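Putative acetylornithine deacetylase (Sulfolobus tokodaii, PDB 3VPB) probably catalyses the ATP-dependent joining of glutamate to the C-terminal glutamate of the carrier protein LysW in arginine biosynthesis. Local coordinates at residues K173-R178 / C189-I194; Y169-G174 / D237-P242. All coordinates share one frame; numbering follows the deposited sequence.

Contact 1. Residues K173-R178 / C189-I194; sequences KGRDIR and CYARNI. With GLU (glutamic acid), chain M; ADP (adenosine-5'-diphosphate), chain L; SO4 (sulfate ion), chain P.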
# COMPACT_ATOMS: atom_id res chain seq x y z
N LYS B 173 -3.41 -35.70 -7.39
CA LYS B 173 -4.33 -36.44 -6.52
C LYS B 173 -5.57 -35.68 -6.05
O LYS B 173 -6.52 -36.30 -5.54
CB LYS B 173 -3.58 -37.03 -5.32
CG LYS B 173 -2.60 -38.11 -5.72
CD LYS B 173 -1.96 -38.64 -4.49
CE LYS B 173 -1.11 -39.85 -4.77
NZ LYS B 173 -0.94 -40.50 -3.45
N GLY B 174 -5.55 -34.35 -6.22
CA GLY B 174 -6.67 -33.52 -5.85
C GLY B 174 -6.68 -33.18 -4.37
O GLY B 174 -7.73 -32.98 -3.78
N ARG B 175 -5.50 -33.14 -3.77
CA ARG B 175 -5.39 -32.86 -2.33
C ARG B 175 -3.95 -32.48 -2.00
O ARG B 175 -3.06 -32.69 -2.80
CB ARG B 175 -5.73 -34.11 -1.51
CG ARG B 175 -4.61 -35.15 -1.63
CD ARG B 175 -5.02 -36.50 -1.24
NE ARG B 175 -3.85 -37.40 -1.13
CZ ARG B 175 -3.94 -38.63 -0.67
NH1 ARG B 175 -5.12 -39.06 -0.26
NH2 ARG B 175 -2.87 -39.43 -0.59
N ASP B 176 -3.74 -31.93 -0.81
CA ASP B 176 -2.42 -31.98 -0.24
C ASP B 176 -2.48 -32.60 1.15
O ASP B 176 -3.56 -32.97 1.62
CB ASP B 176 -1.69 -30.63 -0.33
CG ASP B 176 -2.21 -29.59 0.64
OD1 ASP B 176 -1.57 -28.51 0.69
OD2 ASP B 176 -3.22 -29.84 1.36
N ILE B 177 -1.33 -32.79 1.78
CA ILE B 177 -1.30 -33.41 3.08
C ILE B 177 -0.88 -32.38 4.12
O ILE B 177 0.05 -31.62 3.91
CB ILE B 177 -0.37 -34.61 3.07
CG1 ILE B 177 -0.90 -35.68 2.08
CG2 ILE B 177 -0.23 -35.22 4.47
CD1 ILE B 177 0.17 -36.79 1.77
N ARG B 178 -1.62 -32.34 5.22
CA ARG B 178 -1.31 -31.46 6.33
C ARG B 178 -1.01 -32.34 7.55
O ARG B 178 -1.82 -33.19 7.91
CB ARG B 178 -2.52 -30.53 6.56
CG ARG B 178 -2.59 -29.87 7.94
CD ARG B 178 -1.31 -29.12 8.28
NE ARG B 178 -1.09 -27.91 7.50
CZ ARG B 178 -1.66 -26.73 7.76
NH1 ARG B 178 -2.51 -26.59 8.77
NH2 ARG B 178 -1.38 -25.67 7.00
N CYS B 189 -1.59 -36.66 10.61
CA CYS B 189 -1.69 -36.10 9.26
C CYS B 189 -3.09 -36.31 8.73
O CYS B 189 -3.79 -37.25 9.14
CB CYS B 189 -0.71 -36.77 8.28
SG CYS B 189 1.04 -36.64 8.63
N TYR B 190 -3.50 -35.46 7.81
CA TYR B 190 -4.73 -35.70 7.11
C TYR B 190 -4.63 -35.09 5.71
O TYR B 190 -3.64 -34.40 5.39
CB TYR B 190 -5.94 -35.19 7.91
CG TYR B 190 -6.16 -33.72 7.84
CD1 TYR B 190 -5.38 -32.85 8.59
CD2 TYR B 190 -7.14 -33.18 7.00
CE1 TYR B 190 -5.57 -31.49 8.53
CE2 TYR B 190 -7.34 -31.84 6.94
CZ TYR B 190 -6.55 -31.00 7.71
OH TYR B 190 -6.73 -29.65 7.63
N ALA B 191 -5.64 -35.35 4.88
CA ALA B 191 -5.69 -34.82 3.53
C ALA B 191 -6.66 -33.65 3.45
O ALA B 191 -7.77 -33.74 3.96
CB ALA B 191 -6.15 -35.92 2.56
N ARG B 192 -6.24 -32.57 2.81
CA ARG B 192 -7.14 -31.45 2.48
C ARG B 192 -7.49 -31.59 1.01
O ARG B 192 -6.61 -31.40 0.14
CB ARG B 192 -6.42 -30.12 2.70
CG ARG B 192 -6.12 -29.81 4.15
CD ARG B 192 -5.39 -28.49 4.30
NE ARG B 192 -4.05 -28.55 3.71
CZ ARG B 192 -3.10 -27.63 3.90
NH1 ARG B 192 -1.91 -27.79 3.33
NH2 ARG B 192 -3.33 -26.55 4.66
N ASN B 193 -8.75 -31.92 0.73
CA ASN B 193 -9.19 -32.18 -0.65
C ASN B 193 -9.66 -30.92 -1.32
O ASN B 193 -10.49 -30.20 -0.77
CB ASN B 193 -10.28 -33.26 -0.67
CG ASN B 193 -9.77 -34.58 -0.15
OD1 ASN B 193 -9.11 -35.33 -0.88
ND2 ASN B 193 -10.01 -34.86 1.14
N ILE B 194 -9.13 -30.66 -2.51
CA ILE B 194 -9.40 -29.46 -3.29
C ILE B 194 -10.87 -29.41 -3.77
O ILE B 194 -11.35 -30.36 -4.37
CB ILE B 194 -8.40 -29.34 -4.50
CG1 ILE B 194 -6.97 -29.28 -3.95
CG2 ILE B 194 -8.74 -28.13 -5.36
CD1 ILE B 194 -5.83 -29.64 -4.94
N GLU M . -4.68 -22.84 7.63
CA GLU M . -5.06 -24.24 7.32
C GLU M . -5.90 -24.27 6.06
O GLU M . -5.86 -25.29 5.35
CB GLU M . -5.84 -24.87 8.48
CG GLU M . -6.06 -26.37 8.34
CD GLU M . -6.82 -26.98 9.51
OE1 GLU M . -7.77 -26.34 10.02
OE2 GLU M . -6.47 -28.13 9.89
OXT GLU M . -6.65 -23.31 5.76
PB ADP L . -0.10 -20.95 2.06
O1B ADP L . 0.89 -20.61 3.10
O2B ADP L . -1.05 -22.09 2.38
O3B ADP L . -0.82 -19.78 1.44
PA ADP L . 0.99 -22.91 0.21
O1A ADP L . 2.35 -22.86 -0.48
O2A ADP L . 0.62 -23.96 1.24
O3A ADP L . 0.79 -21.43 0.80
O5' ADP L . -0.09 -22.97 -0.98
C5' ADP L . -1.50 -23.06 -0.77
C4' ADP L . -2.08 -24.16 -1.64
O4' ADP L . -1.68 -23.93 -3.00
C3' ADP L . -1.48 -25.52 -1.27
O3' ADP L . -2.28 -26.17 -0.26
C2' ADP L . -1.53 -26.28 -2.57
O2' ADP L . -2.84 -26.81 -2.80
C1' ADP L . -1.30 -25.18 -3.58
N9 ADP L . 0.12 -25.11 -3.96
C8 ADP L . 1.06 -24.24 -3.50
N7 ADP L . 2.22 -24.47 -4.14
C5 ADP L . 2.02 -25.47 -5.01
C6 ADP L . 2.83 -26.22 -5.98
N6 ADP L . 4.12 -25.89 -6.16
N1 ADP L . 2.22 -27.18 -6.73
C2 ADP L . 0.93 -27.51 -6.58
N3 ADP L . 0.14 -26.88 -5.68
C4 ADP L . 0.64 -25.88 -4.89
S SO4 P . -1.86 -22.53 5.55
O1 SO4 P . -0.92 -21.41 5.42
O2 SO4 P . -3.20 -22.04 5.31
O3 SO4 P . -1.55 -23.68 4.67
O4 SO4 P . -1.85 -22.98 6.94
O HOH W 1 -8.80 -35.95 -3.66
O HOH W 2 -10.13 -32.69 -5.14
O HOH W 3 -7.94 -37.65 -0.30
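Arg192 NH2 lies over one face of the Arg178 guanidinium, 3.1 Å above its plane and displaced toward the rim; at the edge of the same group Arg178 NH2 donates to sulfate O4 (2.7 Å). Over one face of the Arg192 guanidinium, in turn, is Arg178 CB. Its edge is turned to the bound glutamate, whose O accepts from Arg192 NH2 at 2.9 Å. The two guanidinium planes are 52° apart, and the NH2 atoms of Arg178 and Arg192, 3.2 Å from each other, are two donors of like charge.

Asp176 answers one of these charges. Its carboxylate lies within 18° of the Arg192 guanidinium plane, and OD2 takes Arg192 NE on its syn lone pair (2.8 Å). A weak, bent bond from Arg192 NH1 to OD1 completes the salt bridge, and OD1 also accepts the ADP ribose O3' (2.6 Å). Tyr190 runs alongside Arg178, its ring nearly perpendicular to the guanidinium, with Tyr190 CE1 3.4 Å from Arg178 CG. With CG between the backbone N and the carbonyl carbon (chi1 78°), the ring leaves the strand beside Arg178, and its OH donates to glutamate OE2 at 2.7 Å.

Antiparallel hydrogen-bonded pairs Asp176–Arg192 and Arg178–Tyr190 put all four side chains on one face of the hairpin. An alanine in place of Arg192 would probably leave Asp176 without its cationic mate and the ligand O without this donor.

Arg178 has further anionic partners in Asp237 and in Glu56 of the LysW chain. Two closely set arginines, one bonded firmly and the other weakly to a sulfate probably from the crystallisation liquor, are consistent with a site that stabilises phosphate charge during an ATP-grasp ligase reaction, and Asp176 probably offsets part of their repulsion.

Contact 2. Residues Y169-G174 / D237-P242; sequences YIQYKG and DILEHP. With MG (magnesium ion), chain N; ADP (adenosine-5'-diphosphate), chain L.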
# COMPACT_ATOMS: atom_id res chain seq x y z
N TYR B 169 4.62 -27.16 -10.69
CA TYR B 169 3.28 -27.43 -10.22
C TYR B 169 3.16 -28.92 -9.91
O TYR B 169 3.42 -29.75 -10.78
CB TYR B 169 2.30 -27.00 -11.31
CG TYR B 169 0.86 -27.25 -10.96
CD1 TYR B 169 0.30 -26.72 -9.80
CD2 TYR B 169 0.06 -28.03 -11.79
CE1 TYR B 169 -1.04 -26.95 -9.48
CE2 TYR B 169 -1.29 -28.26 -11.49
CZ TYR B 169 -1.82 -27.72 -10.34
OH TYR B 169 -3.14 -27.97 -10.05
N ILE B 170 2.83 -29.26 -8.66
CA ILE B 170 2.81 -30.65 -8.23
C ILE B 170 1.41 -30.94 -7.72
O ILE B 170 1.04 -30.53 -6.61
CB ILE B 170 3.86 -30.95 -7.11
CG1 ILE B 170 5.24 -30.41 -7.48
CG2 ILE B 170 3.96 -32.46 -6.85
CD1 ILE B 170 6.31 -30.56 -6.38
N GLN B 171 0.63 -31.64 -8.55
CA GLN B 171 -0.70 -32.04 -8.12
C GLN B 171 -1.27 -33.04 -9.10
O GLN B 171 -1.50 -32.71 -10.29
CB GLN B 171 -1.66 -30.83 -8.03
CG GLN B 171 -3.06 -31.21 -7.54
CD GLN B 171 -3.04 -31.81 -6.17
OE1 GLN B 171 -3.36 -32.98 -5.99
NE2 GLN B 171 -2.64 -31.02 -5.18
N TYR B 172 -1.55 -34.24 -8.61
CA TYR B 172 -2.22 -35.22 -9.45
C TYR B 172 -3.23 -36.04 -8.67
O TYR B 172 -3.84 -36.96 -9.21
CB TYR B 172 -1.21 -36.08 -10.20
CG TYR B 172 -0.57 -37.17 -9.38
CD1 TYR B 172 0.35 -36.86 -8.38
CD2 TYR B 172 -0.86 -38.51 -9.62
CE1 TYR B 172 0.96 -37.87 -7.64
CE2 TYR B 172 -0.25 -39.54 -8.87
CZ TYR B 172 0.64 -39.20 -7.88
OH TYR B 172 1.25 -40.19 -7.13
N LYS B 173 -3.41 -35.70 -7.39
CA LYS B 173 -4.33 -36.44 -6.52
C LYS B 173 -5.57 -35.68 -6.05
O LYS B 173 -6.52 -36.30 -5.54
CB LYS B 173 -3.58 -37.03 -5.32
CG LYS B 173 -2.60 -38.11 -5.72
CD LYS B 173 -1.96 -38.64 -4.49
CE LYS B 173 -1.11 -39.85 -4.77
NZ LYS B 173 -0.94 -40.50 -3.45
N GLY B 174 -5.55 -34.35 -6.22
CA GLY B 174 -6.67 -33.52 -5.85
C GLY B 174 -6.68 -33.18 -4.37
O GLY B 174 -7.73 -32.98 -3.78
N ASP B 237 2.94 -28.72 5.38
CA ASP B 237 2.19 -28.99 4.16
C ASP B 237 3.07 -29.86 3.26
O ASP B 237 4.23 -29.51 2.98
CB ASP B 237 1.86 -27.70 3.37
CG ASP B 237 0.88 -26.77 4.07
OD1 ASP B 237 0.70 -26.83 5.30
OD2 ASP B 237 0.26 -25.93 3.35
N ILE B 238 2.50 -30.97 2.79
CA ILE B 238 3.21 -31.85 1.86
C ILE B 238 2.42 -32.10 0.57
O ILE B 238 1.20 -32.23 0.59
CB ILE B 238 3.58 -33.18 2.57
CG1 ILE B 238 4.73 -32.90 3.55
CG2 ILE B 238 3.96 -34.29 1.55
CD1 ILE B 238 4.96 -33.99 4.57
N LEU B 239 3.14 -32.08 -0.56
CA LEU B 239 2.58 -32.36 -1.87
C LEU B 239 3.08 -33.72 -2.34
O LEU B 239 4.17 -34.17 -1.94
CB LEU B 239 2.99 -31.30 -2.89
CG LEU B 239 2.50 -29.88 -2.58
CD1 LEU B 239 3.32 -28.85 -3.36
CD2 LEU B 239 1.01 -29.82 -2.89
N GLU B 240 2.30 -34.36 -3.20
CA GLU B 240 2.65 -35.72 -3.67
C GLU B 240 2.98 -35.65 -5.15
O GLU B 240 2.11 -35.28 -5.97
CB GLU B 240 1.50 -36.69 -3.43
CG GLU B 240 1.16 -36.83 -1.94
CD GLU B 240 -0.25 -37.36 -1.72
OE1 GLU B 240 -1.23 -36.59 -1.86
OE2 GLU B 240 -0.38 -38.55 -1.37
N HIS B 241 4.25 -35.91 -5.47
CA HIS B 241 4.76 -35.82 -6.83
C HIS B 241 4.68 -37.20 -7.47
O HIS B 241 5.09 -38.18 -6.84
CB HIS B 241 6.22 -35.33 -6.83
CG HIS B 241 6.72 -34.95 -8.19
ND1 HIS B 241 7.14 -35.87 -9.13
CD2 HIS B 241 6.86 -33.73 -8.77
CE1 HIS B 241 7.53 -35.24 -10.22
NE2 HIS B 241 7.36 -33.94 -10.03
N PRO B 242 4.16 -37.28 -8.70
CA PRO B 242 3.96 -38.56 -9.40
C PRO B 242 5.23 -39.43 -9.51
O PRO B 242 5.11 -40.65 -9.57
CB PRO B 242 3.56 -38.13 -10.82
CG PRO B 242 3.11 -36.76 -10.74
CD PRO B 242 3.66 -36.13 -9.49
MG MG N . -0.26 -23.95 3.00
PB ADP L . -0.10 -20.95 2.06
O1B ADP L . 0.89 -20.61 3.10
O2B ADP L . -1.05 -22.09 2.38
O3B ADP L . -0.82 -19.78 1.44
PA ADP L . 0.99 -22.91 0.21
O1A ADP L . 2.35 -22.86 -0.48
O2A ADP L . 0.62 -23.96 1.24
O3A ADP L . 0.79 -21.43 0.80
O5' ADP L . -0.09 -22.97 -0.98
C5' ADP L . -1.50 -23.06 -0.77
C4' ADP L . -2.08 -24.16 -1.64
O4' ADP L . -1.68 -23.93 -3.00
C3' ADP L . -1.48 -25.52 -1.27
O3' ADP L . -2.28 -26.17 -0.26
C2' ADP L . -1.53 -26.28 -2.57
O2' ADP L . -2.84 -26.81 -2.80
C1' ADP L . -1.30 -25.18 -3.58
N9 ADP L . 0.12 -25.11 -3.96
C8 ADP L . 1.06 -24.24 -3.50
N7 ADP L . 2.22 -24.47 -4.14
C5 ADP L . 2.02 -25.47 -5.01
C6 ADP L . 2.83 -26.22 -5.98
N6 ADP L . 4.12 -25.89 -6.16
N1 ADP L . 2.22 -27.18 -6.73
C2 ADP L . 0.93 -27.51 -6.58
N3 ADP L . 0.14 -26.88 -5.68
C4 ADP L . 0.64 -25.88 -4.89
O HOH W 4 -0.63 -34.78 -5.96
O HOH W 5 3.13 -39.49 -5.32
O HOH W 6 -1.98 -24.92 2.19
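Tyr172 is held between two aliphatic groups: Pro242 CG makes a CH-pi contact 4.0 Å from the ring centroid, and Lys173 CG covers the centre of the opposite face. At the ring edge, Tyr172 CE1 comes within 3.3 Å of Glu240 O. The Lys173 chain, extended beyond CG, crosses Glu240 at about a right angle and brings NZ to OE2 at 2.9 Å, a salt bridge that meets the carboxylate from above its plane (62° out of it). Ile170 CG2 packs 3.5 Å from His241 CA, while Leu239 CD2 approaches Ile170 O at 3.8 Å.

These last two residues also face the nucleotide. Ile170 N donates to ADP N1 at 2.9 Å in an almost straight bond (177°), and Leu239 CD1 lies 3.7 Å from ADP C6, so loop and strand together line the adenine pocket.

A second shell fixes the loop's course. Gln171 OE1 accepts from both Lys173 N and Gly174 N, and a water that accepts from Tyr172 N lies in donating reach of Glu240 O. Glu240 OE2 has a further salt bridge, to Arg175. Farther back along the strand, Asp237 OD2 binds magnesium at 2.1 Å, a site shared with Glu250 and the ADP phosphates.

Strand 233-241 runs between strands 175-182 and 245-252, and Ile238 packs on helix 216-229; the loop 169-174 crosses the C-terminal end of this strand.

How the contacts relate
Following the chain, strand 164-168 of the four-stranded antiparallel sheet leads into the loop 169-174, from which both contacts start; they share Lys173 and Gly174. Contact 1 closes first, across the ten residues of a beta hairpin between strands 175-182 and 185-193. Contact 2 closes a loop of 62 residues that ends on strand 233-241, so the whole hairpin of contact 1 beyond Gly174 nests inside it. Strand 175-182 lies between strands 185-193 and 233-241 in the five-stranded sheet, and Ile177 O and Ile238 N, 2.8 Å apart in a probable hydrogen bond, join the contacts directly. Contact 2 ties to this sheet the loop leaving the four-stranded one; both contacts touch ADP.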